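Local coordinates for fructose-bisphosphate aldolase (Plasmodium falciparum, PDB 4TR9), which belongs to the class I fructose-bisphosphate aldolases, enzymes built on a TIM barrel, at residues 130-136 and 152-156. Numbering follows the deposited sequence. Where two conformers were deposited one is given.
Sequences TQGLDGL and KWRTV. With 38D (N'-[(E)-(2,4-dichlorophenyl)methylidene]-3,4-dihydroxybenzohydrazide), chain K.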
ATOM      1  N   THR A 130      -0.294  20.118  -3.039  1.00 47.44           N
ATOM      2  CA  THR A 130       0.623  21.206  -2.712  1.00 42.35           C
ATOM      3  C   THR A 130       1.963  21.073  -3.436  1.00 46.74           C
ATOM      4  O   THR A 130       2.560  19.997  -3.466  1.00 47.16           O
ATOM      5  CB  THR A 130       0.881  21.281  -1.197  1.00 39.61           C
ATOM      6  OG1 THR A 130      -0.284  20.843  -0.488  1.00 41.36           O
ATOM      7  CG2 THR A 130       1.207  22.704  -0.788  1.00 42.03           C
ATOM      8  N   GLN A 131       2.429  22.176  -4.013  1.00 46.94           N
ATOM      9  CA  GLN A 131       3.701  22.191  -4.725  0.99 48.49           C
ATOM     10  C   GLN A 131       4.789  22.879  -3.906  1.00 44.13           C
ATOM     11  O   GLN A 131       4.497  23.711  -3.048  1.00 42.00           O
ATOM     12  CB  GLN A 131       3.548  22.884  -6.080  0.99 50.97           C
ATOM     13  CG  GLN A 131       2.652  22.143  -7.056  0.99 50.49           C
ATOM     14  CD  GLN A 131       2.604  22.804  -8.418  0.99 57.50           C
ATOM     15  OE1 GLN A 131       2.739  24.022  -8.535  0.99 60.41           O
ATOM     16  NE2 GLN A 131       2.419  22.001  -9.459  0.99 59.96           N
ATOM     17  N   GLY A 132       6.043  22.524  -4.167  1.00 43.98           N
ATOM     18  CA  GLY A 132       7.159  23.135  -3.467  1.00 40.01           C
ATOM     19  C   GLY A 132       8.344  22.219  -3.227  1.00 38.35           C
ATOM     20  O   GLY A 132       9.259  22.565  -2.480  1.00 39.59           O
ATOM     21  N   LEU A 133       8.335  21.050  -3.860  1.00 36.08           N
ATOM     22  CA  LEU A 133       9.415  20.086  -3.683  1.00 36.46           C
ATOM     23  C   LEU A 133      10.646  20.448  -4.509  1.00 40.82           C
ATOM     24  O   LEU A 133      11.773  20.156  -4.113  1.00 42.36           O
ATOM     25  CB  LEU A 133       8.939  18.677  -4.047  1.00 33.31           C
ATOM     26  CG  LEU A 133       7.971  18.018  -3.064  1.00 32.62           C
ATOM     27  CD1 LEU A 133       7.552  16.644  -3.560  1.00 31.99           C
ATOM     28  CD2 LEU A 133       8.602  17.922  -1.684  1.00 27.79           C
ATOM     29  N   ASP A 134      10.425  21.088  -5.653  1.00 34.67           N
ATOM     30  CA  ASP A 134      11.522  21.454  -6.546  1.00 40.37           C
ATOM     31  C   ASP A 134      12.386  22.559  -5.947  1.00 45.54           C
ATOM     32  O   ASP A 134      11.930  23.687  -5.758  1.00 45.84           O
ATOM     33  CB  ASP A 134      10.981  21.893  -7.909  1.00 42.75           C
ATOM     34  CG  ASP A 134      10.165  20.812  -8.588  1.00 46.50           C
ATOM     35  OD1 ASP A 134      10.310  19.629  -8.212  1.00 43.70           O
ATOM     36  OD2 ASP A 134       9.381  21.142  -9.501  1.00 51.87           O
ATOM     37  N   GLY A 135      13.638  22.225  -5.651  1.00 42.34           N
ATOM     38  CA  GLY A 135      14.572  23.181  -5.086  1.00 48.36           C
ATOM     39  C   GLY A 135      14.314  23.466  -3.619  1.00 49.23           C
ATOM     40  O   GLY A 135      14.786  24.469  -3.083  1.00 43.46           O
ATOM     41  N   LEU A 136      13.566  22.581  -2.967  1.00 47.07           N
ATOM     42  CA  LEU A 136      13.232  22.749  -1.557  1.00 44.53           C
ATOM     43  C   LEU A 136      14.472  22.663  -0.675  1.00 41.39           C
ATOM     44  O   LEU A 136      14.637  23.453   0.255  1.00 43.97           O
ATOM     45  CB  LEU A 136      12.204  21.703  -1.119  1.00 32.85           C
ATOM     46  CG  LEU A 136      11.804  21.725   0.358  1.00 32.04           C
ATOM     47  CD1 LEU A 136      11.230  23.080   0.741  1.00 33.88           C
ATOM     48  CD2 LEU A 136      10.813  20.614   0.669  1.00 26.29           C
ATOM     49  N   LYS A 152       7.142  24.977   7.413  1.00 37.02           N
ATOM     50  CA  LYS A 152       5.726  24.627   7.363  1.00 36.41           C
ATOM     51  C   LYS A 152       5.278  24.325   5.931  1.00 35.87           C
ATOM     52  O   LYS A 152       5.827  24.863   4.972  1.00 41.69           O
ATOM     53  CB  LYS A 152       4.878  25.752   7.954  1.00 36.43           C
ATOM     54  CG  LYS A 152       3.542  25.289   8.509  1.00 45.01           C
ATOM     55  CD  LYS A 152       2.449  26.282   8.182  1.00 50.43           C
ATOM     56  CE  LYS A 152       2.317  26.447   6.681  1.00 51.56           C
ATOM     57  NZ  LYS A 152       1.237  27.397   6.319  1.00 68.19           N
ATOM     58  N   TRP A 153       4.268  23.470   5.805  1.00 32.58           N
ATOM     59  CA  TRP A 153       3.807  22.978   4.510  1.00 40.17           C
ATOM     60  C   TRP A 153       2.337  22.598   4.622  1.00 39.48           C
ATOM     61  O   TRP A 153       1.996  21.579   5.222  1.00 35.03           O
ATOM     62  CB  TRP A 153       4.666  21.786   4.073  1.00 43.06           C
ATOM     63  CG  TRP A 153       4.265  21.054   2.812  1.00 41.12           C
ATOM     64  CD1 TRP A 153       3.127  20.327   2.607  1.00 41.72           C
ATOM     65  CD2 TRP A 153       5.043  20.920   1.615  1.00 41.47           C
ATOM     66  NE1 TRP A 153       3.134  19.777   1.348  1.00 42.84           N
ATOM     67  CE2 TRP A 153       4.300  20.124   0.719  1.00 46.31           C
ATOM     68  CE3 TRP A 153       6.288  21.412   1.205  1.00 40.04           C
ATOM     69  CZ2 TRP A 153       4.762  19.804  -0.558  1.00 47.72           C
ATOM     70  CZ3 TRP A 153       6.747  21.091  -0.063  1.00 45.47           C
ATOM     71  CH2 TRP A 153       5.986  20.295  -0.929  1.00 47.59           C
ATOM     72  N   ARG A 154       1.467  23.424   4.051  1.00 34.85           N
ATOM     73  CA  ARG A 154       0.026  23.251   4.216  1.00 33.31           C
ATOM     74  C   ARG A 154      -0.622  22.469   3.078  1.00 38.40           C
ATOM     75  O   ARG A 154      -0.499  22.832   1.910  1.00 41.16           O
ATOM     76  CB  ARG A 154      -0.653  24.615   4.351  1.00 42.52           C
ATOM     77  CG  ARG A 154      -2.172  24.555   4.395  1.00 45.22           C
ATOM     78  CD  ARG A 154      -2.761  25.933   4.646  1.00 55.57           C
ATOM     79  NE  ARG A 154      -4.220  25.927   4.637  1.00 55.27           N
ATOM     80  CZ  ARG A 154      -4.964  26.253   3.584  1.00 67.05           C
ATOM     81  NH1 ARG A 154      -6.286  26.219   3.668  1.00 68.10           N
ATOM     82  NH2 ARG A 154      -4.384  26.612   2.447  1.00 73.98           N
ATOM     83  N   THR A 155      -1.319  21.395   3.435  1.00 42.28           N
ATOM     84  CA  THR A 155      -2.091  20.620   2.473  1.00 36.58           C
ATOM     85  C   THR A 155      -3.564  20.667   2.860  1.00 37.41           C
ATOM     86  O   THR A 155      -3.897  20.805   4.038  1.00 36.21           O
ATOM     87  CB  THR A 155      -1.614  19.159   2.401  1.00 40.68           C
ATOM     88  OG1 THR A 155      -0.191  19.109   2.555  1.00 57.16           O
ATOM     89  CG2 THR A 155      -1.997  18.539   1.066  1.00 51.13           C
ATOM     90  N   VAL A 156      -4.446  20.556   1.873  1.00 30.03           N
ATOM     91  CA  VAL A 156      -5.875  20.721   2.114  1.00 33.51           C
ATOM     92  C   VAL A 156      -6.698  19.526   1.638  1.00 37.71           C
ATOM     93  O   VAL A 156      -6.569  19.084   0.496  1.00 34.60           O
ATOM     94  CB  VAL A 156      -6.402  21.999   1.429  1.00 38.38           C
ATOM     95  CG1 VAL A 156      -7.920  22.050   1.476  1.00 44.06           C
ATOM     96  CG2 VAL A 156      -5.801  23.234   2.079  1.00 41.35           C
TER
HETATM   97  N12 38D K 401      -4.358  30.771   1.740  0.85 78.90           N
HETATM   98  C13 38D K 401      -5.751  30.827   2.085  0.85 78.90           C
HETATM   99  C15 38D K 401      -6.162  31.627  -0.242  0.85 78.90           C
HETATM  100  C17 38D K 401      -8.218  31.214  -1.398  0.85 78.90           C
HETATM  101  C20 38D K 401      -7.936  30.396   0.837  0.85 78.90           C
HETATM  102  C01 38D K 401      -2.563  29.356   5.402  0.85 78.90           C
HETATM  103  C02 38D K 401      -2.047  28.917   6.622  0.85 78.90           C
HETATM  104  O03 38D K 401      -2.719  27.944   7.393  0.85 78.90           O
HETATM  105  C04 38D K 401      -0.852  29.446   7.088  0.85 78.90           C
HETATM  106  C05 38D K 401      -0.177  30.400   6.348  0.85 78.90           C
HETATM  107  C06 38D K 401      -0.687  30.837   5.138  0.85 78.90           C
HETATM  108  O07 38D K 401      -0.308  29.020   8.322  0.85 78.90           O
HETATM  109  C08 38D K 401      -1.870  30.310   4.666  0.85 78.90           C
HETATM  110  C09 38D K 401      -2.408  30.827   3.328  0.85 78.90           C
HETATM  111  O10 38D K 401      -1.737  31.605   2.659  0.85 78.90           O
HETATM  112  N11 38D K 401      -3.708  30.380   2.912  0.85 78.90           N
HETATM  113  C14 38D K 401      -6.648  30.946   0.857  0.85 78.90           C
HETATM  114  C16 38D K 401      -6.946  31.761  -1.377  0.85 78.90           C
HETATM  115 CL1  38D K 401      -9.181  31.397  -2.836  0.85 78.90          CL
HETATM  116  C19 38D K 401      -8.719  30.532  -0.302  0.85 78.90           C
HETATM  117 CL2  38D K 401      -8.585  29.535   2.206  0.85 78.90          CL
HETATM  118  O   HOH W   1       2.068  18.133  -1.254  1.00 66.46           O
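Trp153 pushes its indole out from the barrel strand into the curve of segment 130-136, where Thr130 CG2 sits over one face of the ring, offset toward the rim, and Thr130 CB comes 3.7 Å from Trp153 NE1. The chi1 of Trp153 (175°) places its CG trans to the backbone N and carries the benzo ring toward the loop. There CH2 of Trp153 meets Leu133 CD2 at 3.6 Å, and CZ3 of Trp153 approaches Leu136 CD2 at 4.2 Å. Gly132 comes in at the ring edge, its C 3.7 Å from CZ3 of Trp153; its phi of 147° and the closeness of the indole both suit a residue without a side chain. Threonine suits position 130 because one branched side chain offers a methyl to the indole and a hydroxyl to the strand: Thr130 OG1 donates to Arg154 O at 3.1 Å, tilted 29° from the carbonyl plane. A water in the plane of the indole donates to Thr130 O and weakly accepts from Trp153 NE1.

Alternation along the strand turns Lys152 and Arg154 the other way, into the 38D pocket; salt bridges to Asp40 and Glu197 help position them, respectively. The type II turn Leu133-Leu136 leads into helix 136-146. Outside the ring of strands, the indole projects from strand 150-157 and fills the gap between the loop after strand 128-130 and helix 168-187, where Tyr181 stacks on it and Leu178 touches it.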